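Local structure of phosphoribosylaminoimidazole-succinocarboxamide synthase (Pyrococcus horikoshii, 3U55) at the interface of chains A and B. The protein catalyses the ATP-dependent joining of L-aspartate to the carboxylate of 5-amino-1-(5-phospho-D-ribosyl)imidazole-4-carboxylate (CAIR), forming SAICAR in de novo purine biosynthesis. Sequence-based numbering; all coordinates share one arbitrary frame. Chains: chain A/B, Phosphoribosylaminoimidazole-succinocarboxamide synthase.

Contact 1: the interface of chains A and B. Residues chain A 100, 103-104, 116-118, 130; chain B 131-132, 135.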
# COMPACT_ATOMS: atom_id res chain seq x y z
N LEU A 100 -7.02 -9.09 -2.21
CA LEU A 100 -5.68 -9.41 -2.70
C LEU A 100 -5.68 -9.76 -4.19
O LEU A 100 -4.71 -9.47 -4.90
CB LEU A 100 -5.02 -10.52 -1.88
CG LEU A 100 -3.55 -10.84 -2.18
CD1 LEU A 100 -2.65 -9.61 -2.05
CD2 LEU A 100 -3.05 -11.97 -1.29
N ARG A 103 -4.87 -6.95 -6.32
CA ARG A 103 -3.55 -6.36 -6.12
C ARG A 103 -2.43 -7.19 -6.74
O ARG A 103 -1.47 -6.63 -7.26
CB ARG A 103 -3.29 -6.14 -4.63
CG ARG A 103 -2.31 -5.02 -4.36
CD ARG A 103 -2.19 -4.74 -2.88
NE ARG A 103 -3.46 -4.35 -2.28
CZ ARG A 103 -3.93 -3.11 -2.24
NH1 ARG A 103 -3.24 -2.10 -2.77
NH2 ARG A 103 -5.10 -2.87 -1.67
N LEU A 104 -2.56 -8.51 -6.66
CA LEU A 104 -1.63 -9.46 -7.27
C LEU A 104 -2.41 -10.39 -8.19
O LEU A 104 -3.50 -10.85 -7.82
CB LEU A 104 -0.90 -10.27 -6.20
CG LEU A 104 0.09 -9.53 -5.28
CD1 LEU A 104 0.73 -10.50 -4.30
CD2 LEU A 104 1.17 -8.81 -6.09
N ILE A 116 1.49 -12.58 3.85
CA ILE A 116 1.49 -11.16 3.50
C ILE A 116 0.85 -10.38 4.66
O ILE A 116 -0.15 -10.81 5.21
CB ILE A 116 0.69 -10.90 2.19
CG1 ILE A 116 1.46 -11.42 0.98
CG2 ILE A 116 0.35 -9.41 2.02
CD1 ILE A 116 0.67 -11.41 -0.33
N VAL A 117 1.45 -9.25 5.03
CA VAL A 117 0.82 -8.36 6.03
C VAL A 117 0.51 -7.04 5.33
O VAL A 117 1.37 -6.46 4.67
CB VAL A 117 1.72 -8.12 7.27
CG1 VAL A 117 1.03 -7.20 8.30
CG2 VAL A 117 2.10 -9.45 7.93
N GLU A 118 -0.74 -6.60 5.47
CA GLU A 118 -1.18 -5.34 4.87
C GLU A 118 -1.68 -4.42 5.96
O GLU A 118 -2.35 -4.86 6.90
CB GLU A 118 -2.30 -5.57 3.85
CG GLU A 118 -1.87 -6.39 2.63
CD GLU A 118 -3.05 -6.87 1.79
OE1 GLU A 118 -4.22 -6.73 2.22
OE2 GLU A 118 -2.81 -7.42 0.70
N MET A 130 -5.22 1.33 1.79
CA MET A 130 -4.00 0.66 2.21
C MET A 130 -2.91 1.70 2.38
O MET A 130 -2.86 2.69 1.63
CB MET A 130 -3.55 -0.40 1.20
CG MET A 130 -2.65 -1.48 1.84
SD MET A 130 -2.05 -2.74 0.68
CE MET A 130 -0.71 -1.90 -0.16
N ILE B 131 1.59 -1.39 -3.63
CA ILE B 131 1.97 -2.62 -2.95
C ILE B 131 2.91 -2.31 -1.79
O ILE B 131 3.47 -1.22 -1.71
CB ILE B 131 2.63 -3.66 -3.90
CG1 ILE B 131 3.85 -3.05 -4.61
CG2 ILE B 131 1.60 -4.23 -4.89
CD1 ILE B 131 4.78 -4.10 -5.25
N ASN B 132 3.07 -3.28 -0.89
CA ASN B 132 4.05 -3.15 0.19
C ASN B 132 5.19 -4.17 0.00
O ASN B 132 5.25 -4.85 -1.03
CB ASN B 132 3.37 -3.23 1.57
CG ASN B 132 2.75 -4.58 1.84
OD1 ASN B 132 3.26 -5.60 1.41
ND2 ASN B 132 1.64 -4.60 2.58
N HIS B 135 4.04 -7.86 -0.63
CA HIS B 135 3.58 -8.14 -2.00
C HIS B 135 4.78 -8.25 -2.93
O HIS B 135 4.82 -9.12 -3.81
CB HIS B 135 2.65 -7.06 -2.56
CG HIS B 135 1.50 -6.69 -1.67
ND1 HIS B 135 0.44 -7.54 -1.42
CD2 HIS B 135 1.22 -5.54 -1.02
CE1 HIS B 135 -0.42 -6.93 -0.62
NE2 HIS B 135 0.02 -5.72 -0.37
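B:His135 pushes its imidazole among A:Arg103, A:Glu118, A:Ile116 and A:Leu100, so that one chain supplies a ring and the other the walls around it. This is the tight part of the patch: the histidine alone loses 86 Å² of surface to the partner. A:Arg103 lays its CD methylene over one face of the imidazole, 3.7 Å from the ring centroid and displaced toward the rim, in a CH-pi contact. The arginine chain is extended as far as CD and bends there (chi3 -60°), which leaves the methylene on the ring while the guanidinium turns past it. The carboxylate carbon CD of A:Glu118 stands at the ring edge, in its plane; the very short approach of OE2 to a ring carbon is doubtful and is given no weight. A:Ile116 closes in with its CG2 methyl, 3.7 Å from CE1 of B:His135, while the A:Leu100 side chain slides past antiparallel, its CD1 3.8 Å from the same CE1. A:Met130 completes the packing: its sulphur SD meets NE2 of B:His135 tip to tip at 3.8 Å and also sits over the guanidinium of A:Arg103. The nearby carboxylate and guanidinium could each influence the imidazole's ionisation, in opposite senses.

Beside the ring, B:Asn132 makes a directional contact. Its ND2 gives a hydrogen bond of 2.8 Å to the backbone O of A:Val117, meeting a carbonyl lone pair, although the bond is bent (124° at H). The other end of the amide, OD1, accepts the backbone N of B:His135 at 3.1 Å, thereby steadying both the amide and the backbone that carries the imidazole.

The looser side has A:Leu104 CD1 at 4.1 Å from ND1 of B:His135, and A:Arg103 CG at 4.0 Å from CG2 of B:Ile131. In the fold, strands 115-121 and 130-131 and the loop after 3-10 helix 98-102 of chain A receive the start of helix 133-138 of chain B, which B:Asn132 caps.

Contact 2: the interface of chains A and B. Residues chain A 121, 126, 131, 135, 138-139; chain B 103-106.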
# COMPACT_ATOMS: atom_id res chain seq x y z
N TYR A 121 -5.41 2.13 6.71
CA TYR A 121 -5.70 3.30 7.52
C TYR A 121 -7.20 3.39 7.78
O TYR A 121 -7.98 3.52 6.84
CB TYR A 121 -5.17 4.54 6.80
CG TYR A 121 -5.58 5.87 7.40
CD1 TYR A 121 -5.62 6.06 8.79
CD2 TYR A 121 -5.90 6.95 6.58
CE1 TYR A 121 -5.98 7.30 9.34
CE2 TYR A 121 -6.26 8.18 7.12
CZ TYR A 121 -6.31 8.34 8.49
OH TYR A 121 -6.67 9.58 9.01
N LEU A 126 -12.08 8.25 3.55
CA LEU A 126 -11.13 7.80 2.53
C LEU A 126 -11.32 6.32 2.16
O LEU A 126 -10.59 5.77 1.33
CB LEU A 126 -9.68 8.08 2.97
CG LEU A 126 -9.31 9.56 3.17
CD1 LEU A 126 -7.94 9.73 3.83
CD2 LEU A 126 -9.38 10.34 1.85
N ILE A 131 -2.04 1.49 3.36
CA ILE A 131 -0.92 2.39 3.59
C ILE A 131 0.37 1.60 3.78
O ILE A 131 0.33 0.39 4.02
CB ILE A 131 -1.15 3.33 4.81
CG1 ILE A 131 -1.44 2.53 6.08
CG2 ILE A 131 -2.24 4.37 4.50
CD1 ILE A 131 -1.29 3.34 7.38
N HIS A 135 3.54 6.21 5.24
CA HIS A 135 2.25 6.87 5.55
C HIS A 135 1.99 6.77 7.05
O HIS A 135 1.51 7.74 7.66
CB HIS A 135 1.06 6.25 4.81
CG HIS A 135 1.24 6.10 3.34
ND1 HIS A 135 1.28 7.16 2.47
CD2 HIS A 135 1.33 4.99 2.57
CE1 HIS A 135 1.42 6.71 1.23
NE2 HIS A 135 1.45 5.39 1.27
N VAL A 138 3.72 9.38 9.08
CA VAL A 138 3.00 10.66 8.94
C VAL A 138 1.75 10.71 9.84
O VAL A 138 1.40 11.76 10.38
CB VAL A 138 2.67 10.98 7.46
CG1 VAL A 138 1.89 12.30 7.33
CG2 VAL A 138 3.96 11.08 6.66
N LEU A 139 1.11 9.56 10.02
CA LEU A 139 -0.03 9.44 10.93
C LEU A 139 0.37 9.38 12.42
O LEU A 139 -0.50 9.29 13.29
CB LEU A 139 -0.87 8.21 10.56
CG LEU A 139 -1.64 8.25 9.24
CD1 LEU A 139 -2.13 6.85 8.91
CD2 LEU A 139 -2.80 9.25 9.29
N ARG B 103 -5.29 9.17 0.14
CA ARG B 103 -4.76 8.17 1.06
C ARG B 103 -4.57 8.71 2.47
O ARG B 103 -4.80 7.99 3.44
CB ARG B 103 -3.44 7.60 0.53
CG ARG B 103 -3.15 6.21 1.04
CD ARG B 103 -1.91 5.64 0.38
NE ARG B 103 -2.04 5.55 -1.07
CZ ARG B 103 -2.58 4.52 -1.72
NH1 ARG B 103 -3.06 3.47 -1.07
NH2 ARG B 103 -2.64 4.56 -3.04
N LEU B 104 -4.15 9.97 2.57
CA LEU B 104 -4.00 10.68 3.84
C LEU B 104 -4.83 11.97 3.78
O LEU B 104 -4.81 12.66 2.76
CB LEU B 104 -2.53 11.02 4.11
CG LEU B 104 -1.56 9.85 4.38
CD1 LEU B 104 -0.17 10.38 4.65
CD2 LEU B 104 -2.04 9.00 5.56
N PRO B 105 -5.54 12.30 4.88
CA PRO B 105 -6.47 13.44 4.85
C PRO B 105 -5.71 14.76 5.00
O PRO B 105 -5.90 15.49 5.98
CB PRO B 105 -7.36 13.18 6.07
CG PRO B 105 -6.45 12.53 7.05
CD PRO B 105 -5.44 11.72 6.23
N LEU B 106 -4.86 15.04 4.03
CA LEU B 106 -4.00 16.21 4.09
C LEU B 106 -4.23 17.07 2.87
O LEU B 106 -4.51 16.55 1.79
CB LEU B 106 -2.53 15.79 4.18
CG LEU B 106 -2.12 14.87 5.33
CD1 LEU B 106 -0.66 14.46 5.17
CD2 LEU B 106 -2.36 15.52 6.69
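B:Pro105 meets A:Tyr121 tip to tip, the pyrrolidine touching the outer end of the phenol. Aliphatic-aromatic contact is the first of the interaction kinds here: CD of B:Pro105 lies 3.7 Å from the ring carbon CE2 of A:Tyr121, and CG of the proline is 3.5 Å from the phenolic OH. The chi1 of A:Tyr121, 171°, places CG anti to the backbone N and sends the ring out toward the partner loop. Its own chain helps to hold the ring, for A:Leu139 lays CD1 over one face, set off toward the rim. An alanine in place of A:Tyr121 would probably leave B:Pro105 without its aromatic partner, and A:Leu139 without the ring its methyl rests on.

Purely aliphatic packing forms the second group, and B:Leu104 dominates it with 64 Å² hidden by chain A. Its two methyls divide the work: CD2 presses against CG of A:Leu139 at 3.8 Å, and CD1 against CG1 of A:Val138 at 3.9 Å. B:Leu106 reaches the same valine methyl with its own CD1, so A:Val138 CG1 is met by two leucines. Farther along, CG2 of A:Ile131 touches CG of B:Arg103 at 4.0 Å, next to the symmetry twin of the arginine-histidine pair.

The third kind is carbon against backbone oxygen: CD2 of A:Tyr121 lies 3.5 Å from O of B:Arg103, and the CD1 methyl of A:Leu126 is 3.6 Å from that same O. No hydrogen bond or salt bridge spans this patch, an example of an interface patch that relies on shape fit.

Structurally, the loop at 103-106 of chain B, just beyond 3-10 helix 98-102, lies against the end of strand 115-121, strand 130-131 and helix 133-138 with the residue after it in chain A.

The centres of the C-alpha atoms of contact 1 and contact 2 lie about 16 Å apart. Residues 103 and 104 come from chain A and 131 and 135 from chain B at contact 1, and the other way round at contact 2, as two-fold symmetry requires; strand 115-121 of chain A runs through both. Each chain therefore offers both the loop after 3-10 helix 98-102 and helix 133-138. Contact 1 adds a directional hydrogen bond, whereas contact 2 is mainly apolar packing. Together they suggest a continuous seam that could support a stable dimer, though the structure alone does not establish the oligomer in solution.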